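Ornithine carbamoyltransferase (Gloeobacter violaceus, PDB 3GD5) probably catalyses the reversible transfer of the carbamoyl group from carbamoyl phosphate to ornithine, giving citrulline and phosphate in arginine biosynthesis. Local coordinates at residues G176-G181 and S203-R208; S172-C177 and M182-A187; E150-L155 and G225-Y230. All blocks are in the same frame, centred on the assembly; numbering follows the deposited sequence.

Contact 1: residues G176-G181 and S203-R208; sequences GCAKVG and SEIAGR
A178 faces I205 and A206 where two neighbouring helices run almost side by side, their short axes 7.9 Å apart and inclined by 16°. The methyl of A178 lies 4.0 Å from its counterpart, A206 CB to A178 CB, and 3.9 Å from the backbone N of A206. Two alanines suit this place because the CA atoms of A178 and A206 are only 4.7 Å apart, too close for long side chains to stand between them. I205 supplies the bulk. Its CB rests 4.0 Å from A178 CB; its CG2, set anti to the backbone N with CG1 anti to the carbonyl carbon (chi1 -63°), slips in beside A178 and reaches both K179 N and K179 CG at 3.8 Å. Its CG1 and CD1 have no close partner on 176-181, though the side chain also touches E24 of helix 24-39. Helices 168-180 and 196-209 both follow strands in the Rossmann-like ornithine-binding domain and pack on one side of its parallel sheet, which makes their parallel course natural. K179 thus meets the isoleucine with backbone and side-chain base alike; the chain bends at its last torsion, and NZ forms a salt bridge with D20. Beyond V180, G181 adopts positive phi (83°) and closes helix 168-180 with a Schellman motif, where a CB would collide with V180 O, so glycine suits it.

Contact 2: residues S172-C177 and M182-A187; sequences SLLLGC and MSIAVA
I184 and L174 form the apolar centre, their side chains crossing at about a right angle with I184 CD1 3.5 Å from L174 CD2. The isoleucine is extended, CG1 anti to the backbone N (chi1 176°) and CD1 carried on in the same sense, so the end methyl reaches the helix and also lies 4.0 Å from L173 CB. Its other branch, CG2, meets L174 CD2 and C177 CB, so both branches of this beta-branched residue, a type well suited to strands, meet the helix. Were I184 cut back to an alanine, the L174 methyl would probably lose its closest partner across the contact and a gap would open under the helix. Further along the strand V186 adds a lighter touch, CG1 to L174 CD2 at 4.2 Å. Towards the turn, C177 is small enough to bring its CB within 3.9 Å of I184 CB, while its SG lies 3.9 Å from M182 SD, an apolar sulfur pair. The polar edge is backbone: M182 N donates to C177 O at 3.0 Å, the donor standing 49° out of the carbonyl plane, and this bond ties the last turn of the helix to the residue just before strand 183-187. The segments run nearly antiparallel (161°), as expected where helix 168-180 returns to its sheet within the beta-alpha-beta unit of strands 159-163 and 183-187. L174 also packs on helix 196-209, L173 and M182 touch helix 138-152, and strand 183-187 lies between strands 159-163 and 213-216.

Contact 3: residues E150-L155 and G225-Y230; sequences ENFGRL and GAHILY
F152 reaches across to H227 with the far end of its ring: CZ lies 3.3 Å from the backbone O of H227 and 3.7 Å from H227 CB. The two rings make an edge-to-face pair, the edge of the imidazole turned toward the face of the phenyl, with centroids 5.8 Å apart and planes at 72°. On the strand side F152 CE1 meets I228 CG1 at 4.0 Å, the two side chains sliding past each other in opposite directions. A phenylalanine suits this place, being long enough to bridge backbones whose nearest CA atoms, those of F152 and H227, are 8.9 Å apart. With CG anti to the carbonyl carbon (chi1 -62°), its ring leaves the last turn of helix 138-152 toward the beginning of strand 228-231. That strand belongs to the parallel sheet of the Rossmann-like ornithine-binding domain, and the contact therefore fastens the C-terminal end of helix 138-152 to the N-terminal end of an inner strand, which lies between strands 159-163 and 268-271. The second shell fixes both partners. F152 also packs on L158 and I268, while backbone hydrogen bonds hold H227 to K159 and I268 and hold I228 to A161, placing the strand between its neighbours. Behind the phenylalanine, G153 takes a positive phi (65°), a conformation glycine accepts readily, and ends the helix. R154 then folds back, F152 CB lying against one face of its guanidinium, offset toward the rim, and its NH2 stands 5.4 Å from H227 ND1, which would probably disfavour a proton on the imidazole.

Contacts 1 and 2 share G176 and C177 and use different sides of helix 168-180, one against helix 196-209 and the other against strand 183-187; their centres are about 8 Å apart. Both are nested along the chain inside the loop closed by contact 3, whose centre lies about 12 Å from contact 2 and 16 Å from contact 1. L155 links the three, its CD1 packing 3.6 Å from V180 CG1 and its O 3.5 Å from M182 CB, and L173 CD1 meets Y230 CD1 at 3.7 Å. Contact 2 is nearest the probable active site: the L173 side chain is about 7 Å from those of Q140 and D232, assigned by similarity to carbamoyl phosphate and ornithine.

Contact 1: residues G176-G181 and S203-R208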
loop_
_atom_site.group_PDB
_atom_site.type_symbol
_atom_site.label_atom_id
_atom_site.label_comp_id
_atom_site.label_asym_id
_atom_site.label_seq_id
_atom_site.Cartn_x
_atom_site.Cartn_y
_atom_site.Cartn_z
ATOM N N GLY A 176 12.652 -22.953 31.887
ATOM C CA GLY A 176 12.049 -22.481 33.122
ATOM C C GLY A 176 11.558 -23.561 34.061
ATOM O O GLY A 176 11.831 -23.515 35.260
ATOM N N CYS A 177 10.816 -24.524 33.526
ATOM C CA CYS A 177 10.299 -25.608 34.343
ATOM C C CYS A 177 11.466 -26.333 35.003
ATOM O O CYS A 177 11.541 -26.415 36.225
ATOM C CB CYS A 177 9.469 -26.571 33.487
ATOM S SG CYS A 177 7.839 -25.892 33.042
ATOM N N ALA A 178 12.387 -26.834 34.191
ATOM C CA ALA A 178 13.548 -27.535 34.709
ATOM C C ALA A 178 14.197 -26.752 35.843
ATOM O O ALA A 178 14.461 -27.304 36.914
ATOM C CB ALA A 178 14.559 -27.767 33.593
ATOM N N LYS A 179 14.431 -25.462 35.617
ATOM C CA LYS A 179 15.072 -24.613 36.614
ATOM C C LYS A 179 14.391 -24.522 37.985
ATOM O O LYS A 179 15.052 -24.223 38.980
ATOM C CB LYS A 179 15.275 -23.203 36.054
ATOM C CG LYS A 179 16.375 -23.101 35.011
ATOM C CD LYS A 179 16.617 -21.652 34.637
ATOM C CE LYS A 179 17.838 -21.504 33.747
ATOM N NZ LYS A 179 17.638 -22.176 32.444
ATOM N N VAL A 180 13.083 -24.753 38.051
ATOM C CA VAL A 180 12.398 -24.697 39.342
ATOM C C VAL A 180 12.054 -26.092 39.851
ATOM O O VAL A 180 11.395 -26.241 40.884
ATOM C CB VAL A 180 11.097 -23.848 39.286
ATOM C CG1 VAL A 180 11.441 -22.381 39.075
ATOM C CG2 VAL A 180 10.181 -24.358 38.187
ATOM N N GLY A 181 12.500 -27.110 39.120
ATOM C CA GLY A 181 12.244 -28.480 39.523
ATOM C C GLY A 181 10.884 -28.989 39.098
ATOM O O GLY A 181 10.383 -29.969 39.651
ATOM N N SER A 203 17.208 -30.670 29.839
ATOM C CA SER A 203 17.436 -31.944 30.520
ATOM C C SER A 203 18.639 -31.833 31.449
ATOM O O SER A 203 18.591 -32.274 32.597
ATOM C CB SER A 203 17.672 -33.060 29.504
ATOM O OG SER A 203 16.524 -33.248 28.699
ATOM N N GLU A 204 19.716 -31.238 30.945
ATOM C CA GLU A 204 20.925 -31.043 31.735
ATOM C C GLU A 204 20.578 -30.317 33.033
ATOM O O GLU A 204 21.051 -30.685 34.108
ATOM C CB GLU A 204 21.946 -30.226 30.940
ATOM C CG GLU A 204 23.206 -29.862 31.720
ATOM C CD GLU A 204 24.129 -28.928 30.949
ATOM O OE1 GLU A 204 25.178 -28.531 31.502
ATOM O OE2 GLU A 204 23.808 -28.587 29.789
ATOM N N ILE A 205 19.747 -29.283 32.928
ATOM C CA ILE A 205 19.336 -28.509 34.093
ATOM C C ILE A 205 18.487 -29.358 35.028
ATOM O O ILE A 205 18.644 -29.307 36.247
ATOM C CB ILE A 205 18.485 -27.286 33.686
ATOM C CG1 ILE A 205 19.306 -26.332 32.816
ATOM C CG2 ILE A 205 17.968 -26.572 34.938
ATOM C CD1 ILE A 205 20.397 -25.640 33.570
ATOM N N ALA A 206 17.574 -30.125 34.442
ATOM C CA ALA A 206 16.671 -30.977 35.201
ATOM C C ALA A 206 17.432 -32.062 35.955
ATOM O O ALA A 206 16.968 -32.560 36.988
ATOM C CB ALA A 206 15.652 -31.605 34.264
ATOM N N GLY A 207 18.601 -32.419 35.434
ATOM C CA GLY A 207 19.408 -33.442 36.067
ATOM C C GLY A 207 19.831 -33.034 37.462
ATOM O O GLY A 207 20.031 -33.881 38.333
ATOM N N ARG A 208 19.949 -31.729 37.676
ATOM C CA ARG A 208 20.367 -31.202 38.964
ATOM C C ARG A 208 19.194 -30.747 39.820
ATOM O O ARG A 208 19.337 -30.541 41.024
ATOM C CB ARG A 208 21.348 -30.049 38.748
ATOM C CG ARG A 208 22.552 -30.454 37.903
ATOM C CD ARG A 208 23.617 -29.362 37.778
ATOM N NE ARG A 208 23.269 -28.304 36.828
ATOM C CZ ARG A 208 22.469 -27.278 37.100
ATOM N NH1 ARG A 208 21.922 -27.156 38.304
ATOM N NH2 ARG A 208 22.226 -26.364 36.170
#

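Contact 2: residues S172-C177 and M182-A187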
loop_
_atom_site.group_PDB
_atom_site.type_symbol
_atom_site.label_atom_id
_atom_site.label_comp_id
_atom_site.label_asym_id
_atom_site.label_seq_id
_atom_site.Cartn_x
_atom_site.Cartn_y
_atom_site.Cartn_z
ATOM N N SER A 172 11.155 -21.603 26.287
ATOM C CA SER A 172 11.327 -20.944 27.567
ATOM C C SER A 172 10.694 -21.748 28.699
ATOM O O SER A 172 11.155 -21.681 29.834
ATOM C CB SER A 172 10.739 -19.530 27.523
ATOM O OG SER A 172 11.538 -18.674 26.723
ATOM N N LEU A 173 9.636 -22.497 28.396
ATOM C CA LEU A 173 8.984 -23.311 29.421
ATOM C C LEU A 173 9.914 -24.460 29.796
ATOM O O LEU A 173 9.997 -24.847 30.958
ATOM C CB LEU A 173 7.644 -23.866 28.912
ATOM C CG LEU A 173 6.445 -22.906 28.941
ATOM C CD1 LEU A 173 5.270 -23.516 28.184
ATOM C CD2 LEU A 173 6.060 -22.617 30.370
ATOM N N LEU A 174 10.613 -24.994 28.798
ATOM C CA LEU A 174 11.555 -26.084 29.010
ATOM C C LEU A 174 12.656 -25.646 29.973
ATOM O O LEU A 174 12.918 -26.316 30.977
ATOM C CB LEU A 174 12.169 -26.533 27.674
ATOM C CG LEU A 174 11.229 -27.317 26.749
ATOM C CD1 LEU A 174 11.915 -27.651 25.431
ATOM C CD2 LEU A 174 10.777 -28.593 27.456
ATOM N N LEU A 175 13.289 -24.518 29.676
ATOM C CA LEU A 175 14.356 -24.003 30.528
ATOM C C LEU A 175 13.824 -23.584 31.890
ATOM O O LEU A 175 14.462 -23.826 32.918
ATOM C CB LEU A 175 15.027 -22.802 29.877
ATOM C CG LEU A 175 15.730 -23.016 28.540
ATOM C CD1 LEU A 175 16.156 -21.659 28.008
ATOM C CD2 LEU A 175 16.934 -23.961 28.706
ATOM N N GLY A 176 12.652 -22.953 31.887
ATOM C CA GLY A 176 12.049 -22.481 33.122
ATOM C C GLY A 176 11.558 -23.561 34.061
ATOM O O GLY A 176 11.831 -23.515 35.260
ATOM N N CYS A 177 10.816 -24.524 33.526
ATOM C CA CYS A 177 10.299 -25.608 34.343
ATOM C C CYS A 177 11.466 -26.333 35.003
ATOM O O CYS A 177 11.541 -26.415 36.225
ATOM C CB CYS A 177 9.469 -26.571 33.487
ATOM S SG CYS A 177 7.839 -25.892 33.042
ATOM N N MET A 182 10.278 -28.327 38.120
ATOM C CA MET A 182 8.972 -28.741 37.632
ATOM C C MET A 182 9.185 -29.630 36.418
ATOM O O MET A 182 9.925 -29.269 35.498
ATOM C CB MET A 182 8.132 -27.516 37.247
ATOM C CG MET A 182 6.699 -27.837 36.834
ATOM S SD MET A 182 5.726 -26.381 36.307
ATOM C CE MET A 182 5.610 -25.497 37.781
ATOM N N SER A 183 8.554 -30.802 36.425
ATOM C CA SER A 183 8.670 -31.725 35.307
ATOM C C SER A 183 7.862 -31.193 34.132
ATOM O O SER A 183 6.789 -30.617 34.314
ATOM C CB SER A 183 8.159 -33.116 35.700
ATOM O OG SER A 183 9.046 -33.750 36.608
ATOM N N ILE A 184 8.380 -31.378 32.926
ATOM C CA ILE A 184 7.676 -30.908 31.744
ATOM C C ILE A 184 7.680 -31.909 30.603
ATOM O O ILE A 184 8.704 -32.504 30.269
ATOM C CB ILE A 184 8.258 -29.566 31.219
ATOM C CG1 ILE A 184 7.535 -29.170 29.920
ATOM C CG2 ILE A 184 9.770 -29.686 31.012
ATOM C CD1 ILE A 184 7.913 -27.813 29.374
ATOM N N ALA A 185 6.509 -32.086 30.011
ATOM C CA ALA A 185 6.331 -32.983 28.886
ATOM C C ALA A 185 5.800 -32.113 27.745
ATOM O O ALA A 185 4.756 -31.467 27.877
ATOM C CB ALA A 185 5.325 -34.069 29.244
ATOM N N VAL A 186 6.528 -32.081 26.635
ATOM C CA VAL A 186 6.123 -31.282 25.493
ATOM C C VAL A 186 5.718 -32.169 24.334
ATOM O O VAL A 186 6.536 -32.907 23.784
ATOM C CB VAL A 186 7.257 -30.337 25.045
ATOM C CG1 VAL A 186 8.545 -31.123 24.886
ATOM C CG2 VAL A 186 6.888 -29.659 23.729
ATOM N N ALA A 187 4.443 -32.087 23.969
ATOM C CA ALA A 187 3.900 -32.873 22.875
ATOM C C ALA A 187 3.651 -32.001 21.644
ATOM O O ALA A 187 2.943 -30.992 21.709
ATOM C CB ALA A 187 2.594 -33.548 23.319
#

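Contact 3: residues E150-L155 and G225-Y230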
loop_
_atom_site.group_PDB
_atom_site.type_symbol
_atom_site.label_atom_id
_atom_site.label_comp_id
_atom_site.label_asym_id
_atom_site.label_seq_id
_atom_site.Cartn_x
_atom_site.Cartn_y
_atom_site.Cartn_z
ATOM N N GLU A 150 1.343 -19.351 42.490
ATOM C CA GLU A 150 0.188 -18.805 43.195
ATOM C C GLU A 150 -0.975 -19.794 43.252
ATOM O O GLU A 150 -1.857 -19.659 44.099
ATOM C CB GLU A 150 -0.291 -17.509 42.529
ATOM C CG GLU A 150 0.751 -16.400 42.469
ATOM C CD GLU A 150 0.222 -15.126 41.813
ATOM O OE1 GLU A 150 -0.390 -15.225 40.726
ATOM O OE2 GLU A 150 0.427 -14.028 42.383
ATOM N N ASN A 151 -0.985 -20.780 42.359
ATOM C CA ASN A 151 -2.063 -21.765 42.342
ATOM C C ASN A 151 -1.808 -23.040 43.152
ATOM O O ASN A 151 -2.749 -23.639 43.676
ATOM C CB ASN A 151 -2.415 -22.169 40.906
ATOM C CG ASN A 151 -3.338 -21.178 40.229
ATOM O OD1 ASN A 151 -2.909 -20.110 39.787
ATOM N ND2 ASN A 151 -4.621 -21.521 40.155
ATOM N N PHE A 152 -0.553 -23.463 43.250
ATOM C CA PHE A 152 -0.244 -24.680 43.987
ATOM C C PHE A 152 0.668 -24.455 45.193
ATOM O O PHE A 152 0.999 -25.397 45.914
ATOM C CB PHE A 152 0.393 -25.712 43.055
ATOM C CG PHE A 152 -0.494 -26.143 41.922
ATOM C CD1 PHE A 152 -0.447 -25.490 40.694
ATOM C CD2 PHE A 152 -1.372 -27.211 42.077
ATOM C CE1 PHE A 152 -1.256 -25.896 39.636
ATOM C CE2 PHE A 152 -2.188 -27.629 41.025
ATOM C CZ PHE A 152 -2.130 -26.970 39.802
ATOM N N GLY A 153 1.071 -23.208 45.407
ATOM C CA GLY A 153 1.939 -22.896 46.529
ATOM C C GLY A 153 3.312 -23.533 46.419
ATOM O O GLY A 153 4.054 -23.592 47.397
ATOM N N ARG A 154 3.652 -24.010 45.227
ATOM C CA ARG A 154 4.945 -24.648 44.989
ATOM C C ARG A 154 5.180 -24.780 43.488
ATOM O O ARG A 154 4.264 -24.583 42.690
ATOM C CB ARG A 154 4.974 -26.041 45.628
ATOM C CG ARG A 154 3.897 -26.983 45.088
ATOM C CD ARG A 154 4.018 -28.387 45.662
ATOM N NE ARG A 154 2.924 -29.255 45.226
ATOM C CZ ARG A 154 1.646 -29.088 45.566
ATOM N NH1 ARG A 154 1.293 -28.081 46.352
ATOM N NH2 ARG A 154 0.718 -29.929 45.118
ATOM N N LEU A 155 6.411 -25.114 43.108
ATOM C CA LEU A 155 6.747 -25.290 41.703
ATOM C C LEU A 155 7.385 -26.655 41.486
ATOM O O LEU A 155 7.057 -27.358 40.528
ATOM C CB LEU A 155 7.715 -24.199 41.238
ATOM C CG LEU A 155 7.261 -22.748 41.371
ATOM C CD1 LEU A 155 8.358 -21.851 40.848
ATOM C CD2 LEU A 155 5.973 -22.516 40.599
ATOM N N GLY A 225 -1.446 -37.016 34.422
ATOM C CA GLY A 225 -0.831 -36.610 35.673
ATOM C C GLY A 225 -0.299 -35.186 35.738
ATOM O O GLY A 225 0.380 -34.820 36.701
ATOM N N ALA A 226 -0.595 -34.373 34.731
ATOM C CA ALA A 226 -0.113 -32.995 34.726
ATOM C C ALA A 226 -0.996 -32.110 35.592
ATOM O O ALA A 226 -2.205 -32.315 35.667
ATOM C CB ALA A 226 -0.076 -32.460 33.298
ATOM N N HIS A 227 -0.387 -31.131 36.253
ATOM C CA HIS A 227 -1.127 -30.196 37.104
ATOM C C HIS A 227 -1.425 -28.952 36.277
ATOM O O HIS A 227 -2.221 -28.101 36.671
ATOM C CB HIS A 227 -0.279 -29.789 38.305
ATOM C CG HIS A 227 0.272 -30.947 39.070
ATOM N ND1 HIS A 227 -0.434 -31.590 40.064
ATOM C CD2 HIS A 227 1.455 -31.599 38.966
ATOM C CE1 HIS A 227 0.289 -32.587 40.539
ATOM N NE2 HIS A 227 1.439 -32.614 39.890
ATOM N N ILE A 228 -0.773 -28.863 35.122
ATOM C CA ILE A 228 -0.923 -27.717 34.243
ATOM C C ILE A 228 -0.870 -28.124 32.777
ATOM O O ILE A 228 0.093 -28.743 32.333
ATOM C CB ILE A 228 0.222 -26.686 34.488
ATOM C CG1 ILE A 228 0.290 -26.314 35.966
ATOM C CG2 ILE A 228 0.009 -25.429 33.644
ATOM C CD1 ILE A 228 1.684 -26.502 36.562
ATOM N N LEU A 229 -1.920 -27.798 32.033
ATOM C CA LEU A 229 -1.936 -28.062 30.597
ATOM C C LEU A 229 -1.694 -26.692 29.944
ATOM O O LEU A 229 -2.403 -25.726 30.219
ATOM C CB LEU A 229 -3.278 -28.650 30.161
ATOM C CG LEU A 229 -3.565 -30.055 30.697
ATOM C CD1 LEU A 229 -4.889 -30.542 30.140
ATOM C CD2 LEU A 229 -2.439 -31.010 30.298
ATOM N N TYR A 230 -0.685 -26.621 29.088
ATOM C CA TYR A 230 -0.300 -25.373 28.448
ATOM C C TYR A 230 -0.315 -25.481 26.935
ATOM O O TYR A 230 0.112 -26.486 26.366
ATOM C CB TYR A 230 1.113 -25.000 28.905
ATOM C CG TYR A 230 1.508 -23.551 28.717
ATOM C CD1 TYR A 230 1.643 -22.990 27.445
ATOM C CD2 TYR A 230 1.787 -22.748 29.822
ATOM C CE1 TYR A 230 2.052 -21.663 27.283
ATOM C CE2 TYR A 230 2.192 -21.430 29.674
ATOM C CZ TYR A 230 2.321 -20.889 28.404
ATOM O OH TYR A 230 2.689 -19.561 28.277
#